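Cell wall binding protein cwp8 (Peptoclostridium difficile, PDB 5J6Q) probably anchors itself to the clostridial cell wall through a module of three CWB2 domains, as a surface protein associated with the S-layer. Local coordinates at residues P338-K343 with S349-E354; A353-V358 with S386-S391; S302-K307 with A537-S542. All blocks are in the same frame, centred on the assembly; numbering follows the deposited sequence.

Coming from the N terminus, the chain first meets residues 302-307, on helix 294-305, and does not close interaction 3 until it reaches residues 537-542, on helix 531-542. The other two contacts fall within this long excursion. Interaction 1 closes a short turn, bringing strand 339-342 against helix 349-359. Interaction 2 begins where interaction 1 ends, the two sharing Ala353 and Glu354, and carries the same helix to the loop ahead of strand 392-396. Locally, then, interactions 1 and 2 build one flank of a parallel sheet, whereas interaction 3 joins the first CWB2 sequence range to the third. Pro338 and Arg305 touch where interactions 1 and 3 adjoin.

Interaction 1. Residues P338-K343 with S349-E354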
# COMPACT_ATOMS: atom_id res chain seq x y z
N PRO A 338 8.97 -26.42 9.24
CA PRO A 338 8.06 -25.81 8.19
C PRO A 338 7.74 -26.86 7.16
O PRO A 338 8.58 -27.77 7.00
CB PRO A 338 8.91 -24.76 7.52
CG PRO A 338 10.43 -25.38 7.71
CD PRO A 338 10.37 -25.96 9.11
N ILE A 339 6.64 -26.68 6.37
CA ILE A 339 6.42 -27.65 5.38
C ILE A 339 6.89 -26.94 4.16
O ILE A 339 6.36 -25.92 3.76
CB ILE A 339 5.01 -28.25 5.30
CG1 ILE A 339 4.69 -29.14 6.50
CG2 ILE A 339 4.96 -29.06 4.02
CD1 ILE A 339 3.08 -29.41 6.81
N LEU A 340 7.97 -27.42 3.58
CA LEU A 340 8.51 -26.69 2.45
C LEU A 340 8.32 -27.65 1.27
O LEU A 340 7.97 -28.78 1.49
CB LEU A 340 10.00 -26.27 2.63
CG LEU A 340 10.19 -25.15 3.70
CD1 LEU A 340 11.72 -25.02 4.09
CD2 LEU A 340 9.71 -23.79 3.17
N LEU A 341 8.58 -27.22 0.06
CA LEU A 341 8.25 -28.03 -1.09
C LEU A 341 9.44 -28.21 -2.02
O LEU A 341 10.19 -27.25 -2.21
CB LEU A 341 7.14 -27.27 -1.88
CG LEU A 341 5.87 -26.83 -1.08
CD1 LEU A 341 4.99 -25.86 -1.92
CD2 LEU A 341 5.07 -27.99 -0.69
N SER A 342 9.54 -29.39 -2.68
CA SER A 342 10.61 -29.62 -3.61
C SER A 342 10.09 -30.09 -4.96
O SER A 342 9.01 -30.66 -5.04
CB SER A 342 11.54 -30.73 -3.09
OG SER A 342 12.77 -30.71 -3.78
N LYS A 343 10.85 -29.80 -6.02
CA LYS A 343 10.47 -30.41 -7.27
C LYS A 343 10.99 -31.87 -7.10
O LYS A 343 11.77 -32.16 -6.18
CB LYS A 343 11.15 -29.67 -8.42
CG LYS A 343 10.21 -28.73 -9.18
CD LYS A 343 10.68 -27.29 -9.12
CE LYS A 343 9.86 -26.41 -10.06
NZ LYS A 343 10.63 -25.20 -10.45
N SER A 349 16.02 -22.52 -5.36
CA SER A 349 16.91 -21.82 -4.47
C SER A 349 16.20 -21.15 -3.32
O SER A 349 16.79 -21.00 -2.25
CB SER A 349 17.75 -20.78 -5.22
OG SER A 349 16.99 -19.72 -5.77
N GLU A 350 14.95 -20.75 -3.53
CA GLU A 350 14.15 -20.08 -2.51
C GLU A 350 13.93 -20.95 -1.34
O GLU A 350 13.95 -20.48 -0.23
CB GLU A 350 12.78 -19.65 -3.09
CG GLU A 350 12.93 -18.46 -4.01
CD GLU A 350 13.02 -18.88 -5.49
OE1 GLU A 350 12.84 -17.99 -6.31
OE2 GLU A 350 13.25 -20.09 -5.81
N ILE A 351 13.69 -22.22 -1.58
CA ILE A 351 13.44 -23.23 -0.54
C ILE A 351 14.83 -23.61 0.17
O ILE A 351 14.90 -23.75 1.38
CB ILE A 351 12.80 -24.45 -1.23
CG1 ILE A 351 11.28 -24.14 -1.68
CG2 ILE A 351 12.87 -25.67 -0.31
CD1 ILE A 351 10.29 -23.67 -0.59
N GLU A 352 15.89 -23.77 -0.61
CA GLU A 352 17.20 -24.09 -0.05
C GLU A 352 17.57 -22.97 0.88
O GLU A 352 17.96 -23.21 2.04
CB GLU A 352 18.23 -24.25 -1.21
CG GLU A 352 19.68 -24.30 -0.74
CD GLU A 352 20.62 -24.61 -1.88
OE1 GLU A 352 20.72 -23.77 -2.79
OE2 GLU A 352 21.22 -25.68 -1.89
N ALA A 353 17.42 -21.72 0.39
CA ALA A 353 17.69 -20.52 1.18
C ALA A 353 16.86 -20.48 2.44
O ALA A 353 17.38 -20.03 3.45
CB ALA A 353 17.45 -19.26 0.33
N GLU A 354 15.53 -20.99 2.44
CA GLU A 354 14.69 -20.92 3.68
C GLU A 354 15.15 -22.04 4.58
O GLU A 354 15.11 -21.89 5.81
CB GLU A 354 13.13 -21.01 3.42
CG GLU A 354 12.28 -21.05 4.68
CD GLU A 354 12.18 -19.68 5.39
OE1 GLU A 354 11.41 -19.60 6.32
OE2 GLU A 354 12.90 -18.71 5.05
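Apolar packing dominates here, and Leu340 and Ile351 are its centre. The short axes of strand 339-342 and helix residues 349-354 make an angle of 144°, antiparallel in sense but well splayed, and Leu340 projects from the strand toward the helix. Its CD2 methyl lies 3.8 Å from Ile351 CD1, the two side chains sliding past each other in opposite directions. Ile351 presents both branches to the strand. With CG2 anti to the backbone N and CG1 beside it (chi1 -72°), the CG2 methyl reaches to 4.2 Å from Leu340 CB.

A second kind of contact is between carbon and a backbone oxygen. The carbonyl O of Leu341 points at Ile351 and sits 3.3 Å from its CG1 and 3.6 Å from its CG2, wedged against the base of the side chain.

The third is made by the aliphatic part of a charged residue. Glu354 crosses Leu340 at about a right angle and lays its CG 4.0 Å from Leu340 CD2 and 4.1 Å from Leu340 CD1. A bend at chi2 (74°) then turns the carboxylate away from the leucine, to a salt bridge with Arg357 further along the helix.

Elsewhere on the strand, Ile339 packs on Leu534 and Pro538 of helix 531-542, and Leu341 on Val531, while backbone bonds from Pro338, Leu340 and Ser342 tie the chain to strand 313-318 and the residue just after it.

The chemistry implies a seam that probably rests on close apolar packing between strand and helix. Glu354 lends its CG to that packing, while its buried carboxylate is paired with Arg357, which would probably offset its charge.

Interaction 2. Residues A353-V358 with S386-S391; sequences AEILRV and SKLGVS
The turn of helix 349-359 that offers Ile355 and Leu356 to Leu388 carries its flat groups on another side: the guanidinium of Arg357 meets the Glu354 carboxylate at its edge, in plane. Arg357 NE donates to Glu354 OE2 over 2.9 Å and almost straight, at 175°. The donor comes from the syn side of OE2 but 35° out of the carboxylate plane, so the two flat groups are tilted rather than coplanar. Arg357 NH2 makes the second arm of the salt bridge to Glu354 OE1, an atom whose position is less certain. Asp308, through a salt bridge to NH1, and the carbonyl O of Phe306, bonded to NH2, fix the guanidinium from the chain beyond helix 294-305.

The contact proper is small and apolar. Leu388 points at the helix and forks across it. Its CD1 lies 4.2 Å from Ile355 CG2, the branch anti to the backbone N, and its CD2 lies 4.3 Å from Leu356 CD2. Ile355 is buried and also packs on Leu340 and Ile314, whereas Leu356 is exposed and bends only its end toward Leu388. Leu388 also touches Leu363. Just after it, Gly389 takes a positive phi (110°), turning the chain away after helix 379-386.

Here two connections of a parallel alpha/beta sheet meet on one face: helix 349-359 spans from strand 339-342 to strand 367-371, and the next crossover, containing Leu388, leads on to strand 392-396, as expected for beta-alpha-beta crossovers in a toprim-like CWB2 fold.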
# COMPACT_ATOMS: atom_id res chain seq x y z
N ALA A 353 17.42 -21.72 0.39
CA ALA A 353 17.69 -20.52 1.18
C ALA A 353 16.86 -20.48 2.44
O ALA A 353 17.38 -20.03 3.45
CB ALA A 353 17.45 -19.26 0.33
N GLU A 354 15.53 -20.99 2.44
CA GLU A 354 14.69 -20.92 3.68
C GLU A 354 15.15 -22.04 4.58
O GLU A 354 15.11 -21.89 5.81
CB GLU A 354 13.13 -21.01 3.42
CG GLU A 354 12.28 -21.05 4.68
CD GLU A 354 12.18 -19.68 5.39
OE1 GLU A 354 11.41 -19.60 6.32
OE2 GLU A 354 12.90 -18.71 5.05
N ILE A 355 15.55 -23.18 4.00
CA ILE A 355 16.15 -24.24 4.88
C ILE A 355 17.32 -23.66 5.78
O ILE A 355 17.35 -23.87 6.99
CB ILE A 355 16.78 -25.35 4.04
CG1 ILE A 355 15.70 -26.00 3.15
CG2 ILE A 355 17.46 -26.50 5.04
CD1 ILE A 355 14.77 -26.75 4.00
N LEU A 356 18.23 -22.92 5.17
CA LEU A 356 19.37 -22.36 5.92
C LEU A 356 18.94 -21.42 6.98
O LEU A 356 19.40 -21.47 8.11
CB LEU A 356 20.30 -21.64 4.94
CG LEU A 356 20.94 -22.57 3.90
CD1 LEU A 356 21.92 -21.73 3.05
CD2 LEU A 356 21.68 -23.74 4.55
N ARG A 357 18.01 -20.57 6.64
CA ARG A 357 17.52 -19.54 7.54
C ARG A 357 16.89 -20.10 8.75
O ARG A 357 17.20 -19.61 9.86
CB ARG A 357 16.49 -18.61 6.84
CG ARG A 357 16.25 -17.32 7.66
CD ARG A 357 14.98 -16.53 7.28
NE ARG A 357 13.75 -17.31 7.42
CZ ARG A 357 13.06 -17.42 8.55
NH1 ARG A 357 13.44 -16.79 9.64
NH2 ARG A 357 11.96 -18.20 8.58
N VAL A 358 16.00 -21.14 8.59
CA VAL A 358 15.31 -21.60 9.81
C VAL A 358 16.11 -22.59 10.62
O VAL A 358 15.87 -22.64 11.82
CB VAL A 358 13.89 -22.17 9.48
CG1 VAL A 358 13.05 -21.12 8.76
CG2 VAL A 358 13.98 -23.44 8.64
N SER A 386 22.17 -34.38 1.60
CA SER A 386 23.11 -35.02 2.52
C SER A 386 24.41 -34.24 2.54
O SER A 386 25.20 -34.43 3.44
CB SER A 386 23.39 -36.47 2.12
OG SER A 386 23.99 -36.55 0.84
N LYS A 387 24.64 -33.35 1.56
CA LYS A 387 25.89 -32.58 1.54
C LYS A 387 25.84 -31.45 2.52
O LYS A 387 26.87 -30.83 2.79
CB LYS A 387 26.22 -32.03 0.14
CG LYS A 387 26.07 -33.09 -0.96
CD LYS A 387 27.38 -33.82 -1.26
CE LYS A 387 27.18 -35.30 -1.42
NZ LYS A 387 26.82 -35.65 -2.82
N LEU A 388 24.67 -31.15 3.08
CA LEU A 388 24.56 -30.03 4.03
C LEU A 388 25.30 -30.27 5.36
O LEU A 388 26.05 -29.41 5.80
CB LEU A 388 23.10 -29.70 4.41
CG LEU A 388 22.78 -28.22 4.34
CD1 LEU A 388 21.27 -28.02 4.31
CD2 LEU A 388 23.38 -27.52 5.53
N GLY A 389 25.05 -31.40 5.98
CA GLY A 389 25.64 -31.69 7.28
C GLY A 389 24.62 -31.66 8.38
O GLY A 389 24.96 -31.40 9.55
N VAL A 390 23.32 -31.89 8.03
CA VAL A 390 22.30 -31.96 9.10
C VAL A 390 22.43 -33.31 9.85
O VAL A 390 22.90 -34.30 9.28
CB VAL A 390 20.81 -31.82 8.56
CG1 VAL A 390 20.59 -30.43 7.94
CG2 VAL A 390 20.49 -32.92 7.55
N SER A 391 21.98 -33.37 11.12
CA SER A 391 22.03 -34.60 11.90
C SER A 391 21.57 -35.79 11.09
O SER A 391 22.16 -36.86 11.20
CB SER A 391 21.15 -34.45 13.14
OG SER A 391 21.03 -35.67 13.86

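Interaction 3. Residues S302-K307 with A537-S542; sequences SKERFK and APLAAS
Arg305 reaches Pro538 by leaving its helix with CG beside the backbone N (chi1 -62°), running straight through chi2, and then bending at chi3 (55°), which turns one face of the guanidinium to the CB/CG edge of the proline ring. Leu539 CB already lies beside the arginine stem; CG anti to its own N (chi1 162°) carries CD1 to Arg305 CG and Glu304 CG.

The guanidinium is sandwiched. Pro538 CB lies 3.4 Å above one face, over the centre, and Phe306 CZ lies 3.5 Å above the opposite face, offset toward the rim. At the edge, in plane, Arg305 NE donates to a water at 2.8 Å, and that water is in turn bonded to Ser542 OG, so a solvent bridge links the two helices. Ala337 O accepts from NH2, and Ala332 O makes a weak hydrogen bond with NH1; together with the atoms packed on the two faces they probably fix its rotation.

Nearer the backbone the contact is carbon on carbon: Arg305 CD runs 3.7 Å from Leu539 CB, and Glu304 CG comes within 4.1 Å of Leu539 CD1.

Helix 531-542 is kinked near Pro538, and the proline ring that faces Arg305 also packs on Ala332 and Ser333 of helix 329-334. The contact is thus an interface between helices of the first and third CWB2 ranges, consistent with a cell wall-anchoring module whose three repeats pack together as one body.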
# COMPACT_ATOMS: atom_id res chain seq x y z
N SER A 302 6.65 -20.08 6.36
CA SER A 302 7.80 -20.41 7.21
C SER A 302 8.31 -19.13 7.93
O SER A 302 8.55 -19.17 9.15
CB SER A 302 8.92 -21.05 6.41
OG SER A 302 9.87 -21.62 7.29
N LYS A 303 8.41 -18.00 7.22
CA LYS A 303 8.82 -16.79 7.95
C LYS A 303 7.84 -16.41 9.05
O LYS A 303 8.27 -15.86 10.07
CB LYS A 303 9.00 -15.65 7.00
CG LYS A 303 10.27 -15.93 6.14
CD LYS A 303 10.09 -15.13 4.87
CE LYS A 303 11.32 -15.09 4.00
NZ LYS A 303 11.34 -13.80 3.25
N GLU A 304 6.54 -16.73 8.89
CA GLU A 304 5.61 -16.38 9.91
C GLU A 304 5.79 -17.29 11.08
O GLU A 304 5.70 -16.84 12.23
CB GLU A 304 4.17 -16.44 9.39
CG GLU A 304 3.20 -15.85 10.37
CD GLU A 304 3.38 -14.33 10.56
OE1 GLU A 304 3.79 -13.62 9.58
OE2 GLU A 304 3.09 -13.88 11.69
N ARG A 305 6.07 -18.57 10.82
CA ARG A 305 6.22 -19.53 11.90
C ARG A 305 7.57 -19.44 12.62
O ARG A 305 7.60 -19.66 13.83
CB ARG A 305 6.06 -20.96 11.34
CG ARG A 305 4.65 -21.14 10.77
CD ARG A 305 4.39 -22.55 10.30
NE ARG A 305 4.64 -23.53 11.36
CZ ARG A 305 5.14 -24.72 11.14
NH1 ARG A 305 5.35 -25.55 12.16
NH2 ARG A 305 5.43 -25.11 9.90
N PHE A 306 8.68 -19.15 11.92
CA PHE A 306 9.96 -19.17 12.63
C PHE A 306 10.92 -18.00 12.42
O PHE A 306 11.17 -17.56 11.30
CB PHE A 306 10.78 -20.42 12.26
CG PHE A 306 10.01 -21.73 12.26
CD1 PHE A 306 9.43 -22.20 11.10
CD2 PHE A 306 9.87 -22.46 13.42
CE1 PHE A 306 8.71 -23.37 11.10
CE2 PHE A 306 9.15 -23.63 13.42
CZ PHE A 306 8.57 -24.08 12.24
N LYS A 307 11.46 -17.53 13.55
CA LYS A 307 12.50 -16.53 13.57
C LYS A 307 13.76 -17.28 13.09
O LYS A 307 13.76 -18.50 13.09
CB LYS A 307 12.69 -15.97 14.98
CG LYS A 307 11.55 -15.09 15.43
CD LYS A 307 11.79 -14.61 16.89
CE LYS A 307 10.61 -13.88 17.49
NZ LYS A 307 9.76 -14.77 18.34
N ALA A 537 -1.41 -25.20 7.40
CA ALA A 537 -2.13 -25.82 8.50
C ALA A 537 -1.30 -25.80 9.89
O ALA A 537 -1.97 -25.58 10.86
CB ALA A 537 -2.52 -27.24 8.14
N PRO A 538 0.06 -26.04 10.01
CA PRO A 538 0.73 -25.98 11.35
C PRO A 538 0.67 -24.59 11.87
O PRO A 538 0.69 -24.35 13.09
CB PRO A 538 2.19 -26.46 11.07
CG PRO A 538 2.21 -26.70 9.47
CD PRO A 538 0.81 -26.87 9.06
N LEU A 539 0.65 -23.59 10.91
CA LEU A 539 0.55 -22.22 11.34
C LEU A 539 -0.85 -21.98 11.94
O LEU A 539 -0.96 -21.44 13.08
CB LEU A 539 0.89 -21.30 10.17
CG LEU A 539 0.41 -19.88 10.39
CD1 LEU A 539 1.24 -19.22 11.47
CD2 LEU A 539 0.60 -19.05 9.15
N ALA A 540 -1.91 -22.39 11.23
CA ALA A 540 -3.24 -22.24 11.82
C ALA A 540 -3.32 -23.10 13.13
O ALA A 540 -3.97 -22.64 14.06
CB ALA A 540 -4.31 -22.71 10.88
N ALA A 541 -2.67 -24.33 13.18
CA ALA A 541 -2.69 -25.12 14.44
C ALA A 541 -2.07 -24.28 15.59
O ALA A 541 -2.67 -24.22 16.69
CB ALA A 541 -1.86 -26.39 14.29
N SER A 542 -0.90 -23.64 15.35
CA SER A 542 -0.21 -22.79 16.42
C SER A 542 -1.16 -21.69 16.89
O SER A 542 -1.12 -21.26 18.02
CB SER A 542 1.06 -22.14 15.86
OG SER A 542 2.05 -23.14 15.65
O HOH W 1 3.62 -22.75 13.81